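Local coordinates for ERPP protein (Borrelia burgdorferi, PDB 4BOB) that is an outer-surface lipoprotein of the Lyme disease spirochaete that probably binds the host complement regulator factor H, at residues A[32-37]-A[53-58]; A[76-81]-A[98-103]; A[120-125]-A[133-138]. All coordinates share one frame; numbering follows the deposited sequence.

Contact 1 of 3, residues A[32-37]-A[53-58]; sequences FSKFTV and DLVVRK
K58 crosses F32 at about a right angle, its CB 3.8 Å from F32 CE1 and close to the backbone oxygens of F32 and S33. The next carbon, K58 CG, lies anti to the backbone N and comes 3.3 Å from F32 O. A bend at chi2 (49°) then swings CD, CE and NZ away from the segment, and the ammonium forms a salt bridge with E81. Lysine suits the place, with a flexible apolar stem against phenylalanine and a charged end that reaches E81. K58 N donates to S33 O (2.8 Å).

The two strands, 34-42 and 48-58, form an antiparallel beta hairpin within the large sheet. F35 and V56 are a hydrogen-bonded pair, with F35 N 3.0 Å from V56 O and V56 N 2.8 Å from F35 O; V37 and L54 are the next such pair. Side chains alternate, so buried F35, V37, L54 and V56 share one face, where helix 156-162 touches F35 and V37. There V56 CB lies over one face of the F35 ring, 4.1 Å from F35 CE1 and toward the rim. On the opposite face of the sheet, with K34, V55 and R57, stands T36, a beta-branched residue well suited to an exposed strand position. T36 CG2 reaches 3.5 Å from D53 CB, while the D53 carboxylate pairs with K38.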
ATOM      1  N   PHE A  32      14.616 -10.182  -0.785  1.00 22.13           N
ATOM      2  CA  PHE A  32      13.340 -10.839  -0.981  1.00 21.45           C
ATOM      3  C   PHE A  32      12.840 -10.769  -2.418  1.00 19.13           C
ATOM      4  O   PHE A  32      13.163  -9.859  -3.167  1.00 17.83           O
ATOM      5  CB  PHE A  32      12.294 -10.298   0.018  1.00 23.40           C
ATOM      6  CG  PHE A  32      11.634  -9.001  -0.398  1.00 25.10           C
ATOM      7  CD1 PHE A  32      10.611  -8.987  -1.339  1.00 24.44           C
ATOM      8  CD2 PHE A  32      11.999  -7.806   0.198  1.00 25.99           C
ATOM      9  CE1 PHE A  32       9.991  -7.799  -1.703  1.00 24.85           C
ATOM     10  CE2 PHE A  32      11.388  -6.614  -0.157  1.00 25.36           C
ATOM     11  CZ  PHE A  32      10.381  -6.608  -1.112  1.00 24.08           C
ATOM     12  N   SER A  33      12.025 -11.752  -2.768  1.00 17.33           N
ATOM     13  CA  SER A  33      11.447 -11.869  -4.094  1.00 17.01           C
ATOM     14  C   SER A  33       9.969 -11.451  -4.049  1.00 16.47           C
ATOM     15  O   SER A  33       9.544 -10.486  -4.680  1.00 13.57           O
ATOM     16  CB  SER A  33      11.576 -13.327  -4.546  1.00 17.28           C
ATOM     17  OG  SER A  33      11.565 -13.434  -5.946  1.00 19.61           O
ATOM     18  N   LYS A  34       9.200 -12.178  -3.256  1.00 17.30           N
ATOM     19  CA  LYS A  34       7.767 -12.036  -3.249  1.00 16.88           C
ATOM     20  C   LYS A  34       7.200 -12.449  -1.915  1.00 14.96           C
ATOM     21  O   LYS A  34       7.620 -13.439  -1.333  1.00 12.81           O
ATOM     22  CB  LYS A  34       7.147 -12.918  -4.331  1.00 18.34           C
ATOM     23  CG  LYS A  34       5.627 -13.079  -4.202  1.00 18.66           C
ATOM     24  CD  LYS A  34       5.024 -13.778  -5.411  1.00 18.09           C
ATOM     25  CE  LYS A  34       5.232 -15.279  -5.358  1.00 17.72           C
ATOM     26  NZ  LYS A  34       4.669 -15.890  -6.597  1.00 17.84           N
ATOM     27  N   PHE A  35       6.212 -11.695  -1.458  1.00 15.64           N
ATOM     28  CA  PHE A  35       5.452 -12.091  -0.292  1.00 14.48           C
ATOM     29  C   PHE A  35       4.085 -11.386  -0.234  1.00 14.96           C
ATOM     30  O   PHE A  35       3.769 -10.502  -1.043  1.00 14.51           O
ATOM     31  CB  PHE A  35       6.280 -11.861   0.971  1.00 13.67           C
ATOM     32  CG  PHE A  35       6.450 -10.419   1.335  1.00 13.01           C
ATOM     33  CD1 PHE A  35       7.434  -9.652   0.744  1.00 12.38           C
ATOM     34  CD2 PHE A  35       5.618  -9.832   2.273  1.00 13.27           C
ATOM     35  CE1 PHE A  35       7.585  -8.322   1.078  1.00 12.33           C
ATOM     36  CE2 PHE A  35       5.771  -8.513   2.626  1.00 13.52           C
ATOM     37  CZ  PHE A  35       6.764  -7.755   2.032  1.00 13.31           C
ATOM     38  N   THR A  36       3.275 -11.817   0.720  1.00 15.08           N
ATOM     39  CA  THR A  36       1.913 -11.342   0.852  1.00 15.15           C
ATOM     40  C   THR A  36       1.760 -10.849   2.265  1.00 14.92           C
ATOM     41  O   THR A  36       2.494 -11.280   3.170  1.00 12.76           O
ATOM     42  CB  THR A  36       0.888 -12.457   0.563  1.00 16.11           C
ATOM     43  OG1 THR A  36       1.336 -13.233  -0.550  1.00 20.77           O
ATOM     44  CG2 THR A  36      -0.438 -11.882   0.185  1.00 15.55           C
ATOM     45  N   VAL A  37       0.828  -9.915   2.430  1.00 15.87           N
ATOM     46  CA  VAL A  37       0.486  -9.355   3.743  1.00 15.61           C
ATOM     47  C   VAL A  37      -0.959  -8.824   3.686  1.00 14.84           C
ATOM     48  O   VAL A  37      -1.412  -8.332   2.651  1.00 14.56           O
ATOM     49  CB  VAL A  37       1.524  -8.276   4.204  1.00 14.54           C
ATOM     50  CG1 VAL A  37       1.882  -7.317   3.068  1.00 13.94           C
ATOM     51  CG2 VAL A  37       1.038  -7.526   5.441  1.00 14.63           C
ATOM     52  N   ASP A  53      -5.632  -9.406   0.673  1.00 18.38           N
ATOM     53  CA  ASP A  53      -4.176  -9.599   0.718  1.00 17.42           C
ATOM     54  C   ASP A  53      -3.462  -8.856  -0.418  1.00 17.53           C
ATOM     55  O   ASP A  53      -3.966  -8.781  -1.545  1.00 20.97           O
ATOM     56  CB  ASP A  53      -3.815 -11.082   0.596  1.00 17.20           C
ATOM     57  CG  ASP A  53      -4.420 -11.926   1.694  1.00 17.83           C
ATOM     58  OD1 ASP A  53      -5.647 -11.857   1.814  1.00 18.13           O
ATOM     59  OD2 ASP A  53      -3.686 -12.658   2.414  1.00 16.83           O
ATOM     60  N   LEU A  54      -2.264  -8.357  -0.109  1.00 15.57           N
ATOM     61  CA  LEU A  54      -1.464  -7.550  -1.015  1.00 15.05           C
ATOM     62  C   LEU A  54      -0.179  -8.298  -1.332  1.00 15.45           C
ATOM     63  O   LEU A  54       0.564  -8.680  -0.417  1.00 14.92           O
ATOM     64  CB  LEU A  54      -1.133  -6.206  -0.358  1.00 15.49           C
ATOM     65  CG  LEU A  54      -0.450  -5.120  -1.202  1.00 16.27           C
ATOM     66  CD1 LEU A  54      -1.445  -4.385  -2.083  1.00 15.81           C
ATOM     67  CD2 LEU A  54       0.244  -4.115  -0.294  1.00 17.51           C
ATOM     68  N   VAL A  55       0.076  -8.479  -2.629  1.00 14.55           N
ATOM     69  CA  VAL A  55       1.166  -9.310  -3.131  1.00 14.58           C
ATOM     70  C   VAL A  55       2.340  -8.436  -3.568  1.00 15.71           C
ATOM     71  O   VAL A  55       2.349  -7.880  -4.686  1.00 15.39           O
ATOM     72  CB  VAL A  55       0.696 -10.185  -4.315  1.00 14.02           C
ATOM     73  CG1 VAL A  55       1.871 -10.902  -4.977  1.00 14.11           C
ATOM     74  CG2 VAL A  55      -0.345 -11.200  -3.849  1.00 13.26           C
ATOM     75  N   VAL A  56       3.335  -8.318  -2.690  1.00 16.42           N
ATOM     76  CA  VAL A  56       4.455  -7.429  -2.963  1.00 17.20           C
ATOM     77  C   VAL A  56       5.542  -8.240  -3.668  1.00 17.86           C
ATOM     78  O   VAL A  56       5.969  -9.302  -3.184  1.00 19.42           O
ATOM     79  CB  VAL A  56       4.972  -6.711  -1.689  1.00 16.87           C
ATOM     80  CG1 VAL A  56       5.770  -5.474  -2.079  1.00 16.40           C
ATOM     81  CG2 VAL A  56       3.814  -6.292  -0.793  1.00 16.31           C
ATOM     82  N   ARG A  57       5.953  -7.736  -4.829  1.00 18.80           N
ATOM     83  CA  ARG A  57       6.861  -8.435  -5.730  1.00 20.93           C
ATOM     84  C   ARG A  57       8.028  -7.503  -6.083  1.00 21.70           C
ATOM     85  O   ARG A  57       7.839  -6.306  -6.315  1.00 22.66           O
ATOM     86  CB  ARG A  57       6.105  -8.870  -7.000  1.00 23.90           C
ATOM     87  CG  ARG A  57       6.838  -9.878  -7.896  1.00 25.19           C
ATOM     88  CD  ARG A  57       6.502  -9.676  -9.367  1.00 24.33           C
ATOM     89  NE  ARG A  57       5.053  -9.644  -9.606  1.00 24.08           N
ATOM     90  CZ  ARG A  57       4.440  -8.873 -10.512  1.00 26.83           C
ATOM     91  NH1 ARG A  57       5.135  -8.030 -11.285  1.00 26.99           N
ATOM     92  NH2 ARG A  57       3.111  -8.929 -10.643  1.00 26.87           N
ATOM     93  N   LYS A  58       9.223  -8.083  -6.136  1.00 21.22           N
ATOM     94  CA  LYS A  58      10.469  -7.353  -6.301  1.00 21.34           C
ATOM     95  C   LYS A  58      11.032  -7.532  -7.717  1.00 23.20           C
ATOM     96  O   LYS A  58      11.406  -8.642  -8.090  1.00 24.78           O
ATOM     97  CB  LYS A  58      11.458  -7.871  -5.257  1.00 20.93           C
ATOM     98  CG  LYS A  58      12.899  -7.432  -5.437  1.00 22.47           C
ATOM     99  CD  LYS A  58      13.023  -5.936  -5.662  1.00 22.91           C
ATOM    100  CE  LYS A  58      14.462  -5.551  -5.873  1.00 23.18           C
ATOM    101  NZ  LYS A  58      14.527  -4.190  -6.447  1.00 24.09           N
TER

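Contact 2 of 3, residues A[76-81]-A[98-103]; sequences FFSLKE and KTSLYY
F77 and Y102 meet through contrasting first torsions. In F77, CG lies between the backbone N and the carbonyl carbon (chi1 71°), which leads the ring away from 98-103 and leaves CB at the interface. In Y102, CG is anti to the backbone N (chi1 179°), and Y102 CD2 settles 3.8 Å from F77 CB. T99 adds its methyl, CG2 standing 4.0 Å from F77 CB, its side chain crossing that of F77 at about a right angle. The F76 ring joins from the other end, its centroid 5.6 Å from that of Y102 and the planes inclined at 49°.

Two backbone bonds tie the segments together: Y103 N donates to F76 O (3.1 Å), and S78 N donates to L101 O along a fairly straight line (2.9 Å). The approach of S100 N to S78 O is bent and very short, so its detail is doubtful. S100 and L101 both face S78, a classic beta bulge that makes the pairing irregular. F76 and F77 form another such bulge against T65 of strand 63-69, the neighbour of segment 76-81 in the large sheet.

The buried residues bring hydroxyls as well as carbon. T99 OG1 bonds to K118 O, and Y102 OH to E108. Bulky aromatic surface can therefore pack here without stranding those polar groups, while F76 O and S78 N, on an outermost strand of the sheet, find partners in 98-103.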
ATOM      1  N   PHE A  76      -1.858  -2.488  -7.687  1.00 13.25           N
ATOM      2  CA  PHE A  76      -2.255  -1.549  -6.644  1.00 12.46           C
ATOM      3  C   PHE A  76      -1.408  -0.269  -6.752  1.00 11.53           C
ATOM      4  O   PHE A  76      -1.933   0.804  -7.037  1.00 11.12           O
ATOM      5  CB  PHE A  76      -2.082  -2.251  -5.286  1.00 11.70           C
ATOM      6  CG  PHE A  76      -2.526  -1.437  -4.119  1.00 11.81           C
ATOM      7  CD1 PHE A  76      -3.849  -1.008  -4.024  1.00 12.49           C
ATOM      8  CD2 PHE A  76      -1.635  -1.101  -3.113  1.00 11.75           C
ATOM      9  CE1 PHE A  76      -4.281  -0.261  -2.934  1.00 12.49           C
ATOM     10  CE2 PHE A  76      -2.056  -0.355  -2.021  1.00 12.45           C
ATOM     11  CZ  PHE A  76      -3.385   0.058  -1.929  1.00 12.43           C
ATOM     12  N   PHE A  77      -0.100  -0.398  -6.535  1.00 12.24           N
ATOM     13  CA  PHE A  77       0.861   0.670  -6.851  1.00 13.11           C
ATOM     14  C   PHE A  77       2.242   0.060  -7.057  1.00 14.76           C
ATOM     15  O   PHE A  77       2.533  -1.008  -6.510  1.00 15.84           O
ATOM     16  CB  PHE A  77       0.944   1.752  -5.768  1.00 13.32           C
ATOM     17  CG  PHE A  77       1.605   1.295  -4.480  1.00 13.36           C
ATOM     18  CD1 PHE A  77       2.970   1.011  -4.422  1.00 12.88           C
ATOM     19  CD2 PHE A  77       0.859   1.182  -3.306  1.00 13.28           C
ATOM     20  CE1 PHE A  77       3.549   0.605  -3.225  1.00 12.89           C
ATOM     21  CE2 PHE A  77       1.448   0.781  -2.121  1.00 11.81           C
ATOM     22  CZ  PHE A  77       2.779   0.487  -2.082  1.00 11.85           C
ATOM     23  N   SER A  78       3.068   0.772  -7.825  1.00 15.12           N
ATOM     24  CA  SER A  78       4.432   0.375  -8.156  1.00 14.23           C
ATOM     25  C   SER A  78       5.390   1.573  -8.058  1.00 14.16           C
ATOM     26  O   SER A  78       4.970   2.722  -7.962  1.00 12.68           O
ATOM     27  CB  SER A  78       4.484  -0.188  -9.570  1.00 15.64           C
ATOM     28  OG  SER A  78       4.308   0.857 -10.532  1.00 16.88           O
ATOM     29  N   LEU A  79       6.685   1.284  -8.116  1.00 15.52           N
ATOM     30  CA  LEU A  79       7.743   2.274  -7.864  1.00 14.31           C
ATOM     31  C   LEU A  79       9.059   1.688  -8.358  1.00 15.17           C
ATOM     32  O   LEU A  79       9.234   0.477  -8.298  1.00 13.66           O
ATOM     33  CB  LEU A  79       7.811   2.558  -6.376  1.00 13.84           C
ATOM     34  CG  LEU A  79       8.204   1.324  -5.562  1.00 14.25           C
ATOM     35  CD1 LEU A  79       9.656   1.446  -5.110  1.00 14.30           C
ATOM     36  CD2 LEU A  79       7.273   1.080  -4.372  1.00 14.42           C
ATOM     37  N   LYS A  80       9.974   2.525  -8.842  1.00 15.64           N
ATOM     38  CA  LYS A  80      11.251   2.028  -9.398  1.00 15.88           C
ATOM     39  C   LYS A  80      12.375   1.938  -8.342  1.00 14.53           C
ATOM     40  O   LYS A  80      12.166   2.342  -7.188  1.00 14.08           O
ATOM     41  CB  LYS A  80      11.695   2.928 -10.532  1.00 19.01           C
ATOM     42  CG  LYS A  80      10.650   3.192 -11.613  1.00 22.13           C
ATOM     43  CD  LYS A  80      10.725   4.672 -11.985  1.00 24.65           C
ATOM     44  CE  LYS A  80      10.046   5.017 -13.293  1.00 27.89           C
ATOM     45  NZ  LYS A  80       9.942   6.504 -13.418  1.00 30.15           N
ATOM     46  N   GLU A  81      13.558   1.425  -8.729  1.00 12.38           N
ATOM     47  CA  GLU A  81      14.681   1.213  -7.762  1.00 11.09           C
ATOM     48  C   GLU A  81      14.931   2.385  -6.821  1.00 11.35           C
ATOM     49  O   GLU A  81      14.985   2.192  -5.602  1.00 14.00           O
ATOM     50  CB  GLU A  81      16.018   0.889  -8.445  1.00 11.44           C
ATOM     51  CG  GLU A  81      16.300  -0.587  -8.741  1.00 11.89           C
ATOM     52  CD  GLU A  81      15.935  -1.553  -7.619  1.00 12.61           C
ATOM     53  OE1 GLU A  81      16.772  -1.812  -6.723  1.00 11.46           O
ATOM     54  OE2 GLU A  81      14.804  -2.090  -7.664  1.00 13.07           O
ATOM     55  N   LYS A  98       7.771   7.868  -3.590  1.00  9.99           N
ATOM     56  CA  LYS A  98       7.143   8.156  -4.885  1.00  9.99           C
ATOM     57  C   LYS A  98       6.876   6.902  -5.748  1.00 10.20           C
ATOM     58  O   LYS A  98       7.800   6.221  -6.192  1.00 10.16           O
ATOM     59  CB  LYS A  98       7.995   9.149  -5.676  1.00 10.04           C
ATOM     60  CG  LYS A  98       7.323   9.639  -6.958  1.00 10.18           C
ATOM     61  CD  LYS A  98       8.324  10.017  -8.047  1.00 10.14           C
ATOM     62  CE  LYS A  98       9.103  11.288  -7.721  1.00 10.61           C
ATOM     63  NZ  LYS A  98       8.240  12.531  -7.725  1.00 10.83           N
ATOM     64  N   THR A  99       5.599   6.634  -6.009  1.00 10.69           N
ATOM     65  CA  THR A  99       5.170   5.522  -6.883  1.00 10.35           C
ATOM     66  C   THR A  99       5.434   5.811  -8.369  1.00 10.50           C
ATOM     67  O   THR A  99       5.352   6.960  -8.787  1.00 12.08           O
ATOM     68  CB  THR A  99       3.639   5.288  -6.795  1.00 10.07           C
ATOM     69  OG1 THR A  99       2.945   6.425  -7.335  1.00 10.04           O
ATOM     70  CG2 THR A  99       3.180   5.061  -5.375  1.00 10.13           C
ATOM     71  N   SER A 100       5.701   4.787  -9.183  1.00 10.30           N
ATOM     72  CA  SER A 100       5.674   4.982 -10.640  1.00 10.36           C
ATOM     73  C   SER A 100       4.222   5.232 -10.998  1.00 10.46           C
ATOM     74  O   SER A 100       3.887   6.282 -11.498  1.00 10.18           O
ATOM     75  CB  SER A 100       6.220   3.777 -11.445  1.00 10.70           C
ATOM     76  OG  SER A 100       5.550   2.569 -11.105  1.00 11.95           O
ATOM     77  N   LEU A 101       3.375   4.252 -10.712  1.00 10.51           N
ATOM     78  CA  LEU A 101       1.938   4.368 -10.911  1.00 10.30           C
ATOM     79  C   LEU A 101       1.170   3.953  -9.637  1.00 10.29           C
ATOM     80  O   LEU A 101       1.577   2.990  -8.976  1.00 11.02           O
ATOM     81  CB  LEU A 101       1.527   3.519 -12.123  1.00 10.31           C
ATOM     82  CG  LEU A 101       1.358   4.374 -13.380  1.00 10.23           C
ATOM     83  CD1 LEU A 101       1.687   3.634 -14.664  1.00 10.25           C
ATOM     84  CD2 LEU A 101      -0.070   4.898 -13.408  1.00 10.44           C
ATOM     85  N   TYR A 102       0.125   4.722  -9.279  1.00 10.07           N
ATOM     86  CA  TYR A 102      -0.854   4.317  -8.267  1.00  9.91           C
ATOM     87  C   TYR A 102      -2.253   4.292  -8.857  1.00 10.26           C
ATOM     88  O   TYR A 102      -2.763   5.326  -9.276  1.00  9.25           O
ATOM     89  CB  TYR A 102      -0.868   5.257  -7.047  1.00 10.26           C
ATOM     90  CG  TYR A 102      -1.908   4.913  -5.936  1.00 10.90           C
ATOM     91  CD1 TYR A 102      -3.292   5.080  -6.129  1.00 11.01           C
ATOM     92  CD2 TYR A 102      -1.497   4.455  -4.697  1.00 11.01           C
ATOM     93  CE1 TYR A 102      -4.210   4.793  -5.119  1.00 11.01           C
ATOM     94  CE2 TYR A 102      -2.411   4.166  -3.679  1.00 11.14           C
ATOM     95  CZ  TYR A 102      -3.769   4.332  -3.879  1.00 10.76           C
ATOM     96  OH  TYR A 102      -4.675   4.014  -2.856  1.00 10.87           O
ATOM     97  N   TYR A 103      -2.878   3.108  -8.810  1.00 10.53           N
ATOM     98  CA  TYR A 103      -4.282   2.885  -9.187  1.00 10.05           C
ATOM     99  C   TYR A 103      -5.215   2.796  -7.952  1.00 10.45           C
ATOM    100  O   TYR A 103      -6.274   3.446  -7.880  1.00 10.62           O
ATOM    101  CB  TYR A 103      -4.397   1.565  -9.940  1.00 10.17           C
ATOM    102  CG  TYR A 103      -3.565   1.424 -11.198  1.00 10.10           C
ATOM    103  CD1 TYR A 103      -3.966   2.005 -12.396  1.00  9.86           C
ATOM    104  CD2 TYR A 103      -2.404   0.656 -11.201  1.00 10.39           C
ATOM    105  CE1 TYR A 103      -3.209   1.856 -13.560  1.00  9.53           C
ATOM    106  CE2 TYR A 103      -1.641   0.506 -12.360  1.00  9.91           C
ATOM    107  CZ  TYR A 103      -2.054   1.102 -13.527  1.00  9.25           C
ATOM    108  OH  TYR A 103      -1.316   0.951 -14.654  1.00  8.48           O
TER

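Contact 3 of 3, residues A[120-125]-A[133-138]; sequences IITKIE and IAFLGD
K123 and A134 exchange the backbone hydrogen bonds of this contact. K123 N reaches A134 O at 2.7 Å, A134 N reaches K123 O at 2.7 Å, and both are nearly straight (165° and 171°), each donor in the plane of the carbonyl it meets. The same two oxygens receive CA-H...O contacts, T122 CA lying 3.2 Å from A134 O and I133 CA 3.3 Å from K123 O.

Apolar contacts dominate the face that carries T122, I124, I133 and F135. I120 sets CG2 obliquely against the F135 ring, 3.5 Å from F135 CD2. T122 brings its methyl to I133, CG2 to CG2 at 3.4 Å, and lies alongside F135, pointing the same way. Farther along, I124 and I133 touch tip to tip, their CD1 atoms 3.5 Å apart; L156 of helix 156-162 packs on both. Threonine is apt here because its two branches divide the work, the methyl packing on carbon while OG1 bonds to G95 N and A90 O.

The other face mixes charge and carbon. Only a methyl projects from A134, and the aliphatic start of K123 lies beside it, K123 CG 3.8 Å from A134 CB, with the end of E125 also close by.

Strands 119-126 and 131-139, antiparallel neighbours joined by a short connection, make a beta hairpin of the large sheet; the 142° between segments 120-125 and 133-138 reflects its twist.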
ATOM      1  N   ILE A 120       3.002   8.400  -1.653  1.00 10.71           N
ATOM      2  CA  ILE A 120       2.412   7.715  -0.494  1.00 10.01           C
ATOM      3  C   ILE A 120       3.174   8.114   0.740  1.00 10.25           C
ATOM      4  O   ILE A 120       4.410   8.174   0.723  1.00 10.42           O
ATOM      5  CB  ILE A 120       2.479   6.179  -0.570  1.00  9.95           C
ATOM      6  CG1 ILE A 120       1.945   5.670  -1.896  1.00 10.13           C
ATOM      7  CG2 ILE A 120       1.691   5.552   0.570  1.00 10.03           C
ATOM      8  CD1 ILE A 120       0.515   6.069  -2.157  1.00 10.41           C
ATOM      9  N   ILE A 121       2.393   8.330   1.800  1.00 10.07           N
ATOM     10  CA  ILE A 121       2.807   8.931   3.068  1.00 10.20           C
ATOM     11  C   ILE A 121       2.189   8.116   4.212  1.00 11.09           C
ATOM     12  O   ILE A 121       0.940   8.002   4.345  1.00 10.70           O
ATOM     13  CB  ILE A 121       2.338  10.385   3.153  1.00  9.92           C
ATOM     14  CG1 ILE A 121       3.019  11.218   2.061  1.00 10.26           C
ATOM     15  CG2 ILE A 121       2.654  10.983   4.509  1.00  9.87           C
ATOM     16  CD1 ILE A 121       2.207  12.440   1.660  1.00 10.24           C
ATOM     17  N   THR A 122       3.080   7.537   5.019  1.00 12.38           N
ATOM     18  CA  THR A 122       2.702   6.473   5.946  1.00 14.21           C
ATOM     19  C   THR A 122       2.814   6.889   7.419  1.00 18.60           C
ATOM     20  O   THR A 122       3.700   7.669   7.785  1.00 22.55           O
ATOM     21  CB  THR A 122       3.568   5.213   5.720  1.00 13.22           C
ATOM     22  OG1 THR A 122       4.921   5.609   5.467  1.00 12.99           O
ATOM     23  CG2 THR A 122       3.035   4.389   4.566  1.00 12.34           C
ATOM     24  N   LYS A 123       1.910   6.366   8.249  1.00 21.34           N
ATOM     25  CA  LYS A 123       2.034   6.474   9.713  1.00 24.28           C
ATOM     26  C   LYS A 123       1.987   5.084  10.380  1.00 25.09           C
ATOM     27  O   LYS A 123       1.516   4.100   9.762  1.00 21.18           O
ATOM     28  CB  LYS A 123       0.959   7.415  10.300  1.00 27.42           C
ATOM     29  CG  LYS A 123      -0.491   7.038  10.015  1.00 31.53           C
ATOM     30  CD  LYS A 123      -1.456   8.072  10.611  1.00 40.86           C
ATOM     31  CE  LYS A 123      -2.612   8.465   9.682  1.00 42.58           C
ATOM     32  NZ  LYS A 123      -3.131   9.832   9.996  1.00 43.90           N
ATOM     33  N   ILE A 124       2.513   5.010  11.613  1.00 23.25           N
ATOM     34  CA  ILE A 124       2.326   3.837  12.485  1.00 20.92           C
ATOM     35  C   ILE A 124       0.973   4.030  13.136  1.00 20.22           C
ATOM     36  O   ILE A 124       0.593   5.144  13.490  1.00 21.57           O
ATOM     37  CB  ILE A 124       3.414   3.659  13.602  1.00 19.64           C
ATOM     38  CG1 ILE A 124       4.837   3.798  13.063  1.00 18.43           C
ATOM     39  CG2 ILE A 124       3.317   2.278  14.249  1.00 19.16           C
ATOM     40  CD1 ILE A 124       5.188   2.786  11.998  1.00 18.73           C
ATOM     41  N   GLU A 125       0.225   2.952  13.274  1.00 21.87           N
ATOM     42  CA  GLU A 125      -1.078   3.024  13.926  1.00 25.47           C
ATOM     43  C   GLU A 125      -1.421   1.698  14.559  1.00 27.44           C
ATOM     44  O   GLU A 125      -1.498   0.683  13.860  1.00 29.42           O
ATOM     45  CB  GLU A 125      -2.171   3.411  12.930  1.00 26.58           C
ATOM     46  CG  GLU A 125      -2.686   4.820  13.108  1.00 28.41           C
ATOM     47  CD  GLU A 125      -3.861   5.120  12.198  1.00 32.02           C
ATOM     48  OE1 GLU A 125      -4.719   4.220  11.995  1.00 32.39           O
ATOM     49  OE2 GLU A 125      -3.931   6.268  11.694  1.00 34.98           O
ATOM     50  N   ILE A 133       0.996  -0.061   9.394  1.00 13.36           N
ATOM     51  CA  ILE A 133       1.403   1.033   8.524  1.00 13.77           C
ATOM     52  C   ILE A 133       0.119   1.548   7.860  1.00 15.08           C
ATOM     53  O   ILE A 133      -0.575   0.805   7.156  1.00 14.70           O
ATOM     54  CB  ILE A 133       2.436   0.542   7.472  1.00 12.99           C
ATOM     55  CG1 ILE A 133       3.813   0.284   8.114  1.00 12.59           C
ATOM     56  CG2 ILE A 133       2.573   1.518   6.312  1.00 13.29           C
ATOM     57  CD1 ILE A 133       4.456   1.486   8.786  1.00 12.79           C
ATOM     58  N   ALA A 134      -0.216   2.811   8.103  1.00 16.61           N
ATOM     59  CA  ALA A 134      -1.427   3.395   7.537  1.00 15.52           C
ATOM     60  C   ALA A 134      -1.056   4.507   6.565  1.00 16.10           C
ATOM     61  O   ALA A 134      -0.116   5.250   6.832  1.00 19.73           O
ATOM     62  CB  ALA A 134      -2.312   3.939   8.646  1.00 14.86           C
ATOM     63  N   PHE A 135      -1.790   4.621   5.455  1.00 15.06           N
ATOM     64  CA  PHE A 135      -1.606   5.719   4.482  1.00 14.75           C
ATOM     65  C   PHE A 135      -2.925   6.020   3.743  1.00 14.79           C
ATOM     66  O   PHE A 135      -3.793   5.149   3.611  1.00 14.94           O
ATOM     67  CB  PHE A 135      -0.495   5.374   3.466  1.00 14.43           C
ATOM     68  CG  PHE A 135      -0.730   4.066   2.744  1.00 14.12           C
ATOM     69  CD1 PHE A 135      -0.367   2.864   3.323  1.00 13.06           C
ATOM     70  CD2 PHE A 135      -1.355   4.035   1.510  1.00 14.70           C
ATOM     71  CE1 PHE A 135      -0.606   1.663   2.691  1.00 12.59           C
ATOM     72  CE2 PHE A 135      -1.604   2.824   0.877  1.00 14.00           C
ATOM     73  CZ  PHE A 135      -1.222   1.639   1.465  1.00 12.77           C
ATOM     74  N   LEU A 136      -3.060   7.254   3.261  1.00 14.53           N
ATOM     75  CA  LEU A 136      -4.209   7.669   2.426  1.00 15.22           C
ATOM     76  C   LEU A 136      -4.066   7.273   0.937  1.00 16.88           C
ATOM     77  O   LEU A 136      -2.966   7.311   0.354  1.00 18.28           O
ATOM     78  CB  LEU A 136      -4.401   9.184   2.508  1.00 14.94           C
ATOM     79  CG  LEU A 136      -4.627   9.708   3.931  1.00 15.36           C
ATOM     80  CD1 LEU A 136      -4.580  11.233   3.991  1.00 15.33           C
ATOM     81  CD2 LEU A 136      -5.936   9.171   4.501  1.00 15.78           C
ATOM     82  N   GLY A 137      -5.184   6.893   0.328  1.00 16.06           N
ATOM     83  CA  GLY A 137      -5.216   6.591  -1.091  1.00 15.02           C
ATOM     84  C   GLY A 137      -5.629   7.832  -1.861  1.00 15.99           C
ATOM     85  O   GLY A 137      -5.295   8.962  -1.476  1.00 14.53           O
ATOM     86  N   ASP A 138      -6.374   7.602  -2.941  1.00 16.88           N
ATOM     87  CA  ASP A 138      -6.962   8.665  -3.765  1.00 16.08           C
ATOM     88  C   ASP A 138      -8.423   8.973  -3.377  1.00 15.85           C
ATOM     89  O   ASP A 138      -9.106   8.182  -2.713  1.00 12.29           O
ATOM     90  CB  ASP A 138      -6.857   8.280  -5.273  1.00 15.86           C
ATOM     91  CG  ASP A 138      -7.177   9.452  -6.233  1.00 16.24           C
ATOM     92  OD1 ASP A 138      -7.280  10.601  -5.768  1.00 19.08           O
ATOM     93  OD2 ASP A 138      -7.331   9.244  -7.461  1.00 12.18           O
TER

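How the contacts relate
Contacts 1, 2 and 3 follow one another along the chain, and all reach the same eight-stranded antiparallel sheet. Contacts 1 and 3 are hairpins, centres about 18 Å apart on opposite sides of the chain's centre, with strand 149-155 lying between them in the sheet order. Contact 2, whose centre is about 14 Å from each, touches both: L54 packs on F76 and a salt bridge adds a polar tie toward contact 1, while T99 and Y102 pack on I120 toward contact 3. Because 76-81 belongs to one outermost strand and 98-103 follows the other, contact 2 brings segments from the sheet's two margins together, consistent with a sheet that curls into a compact, barrel-like body.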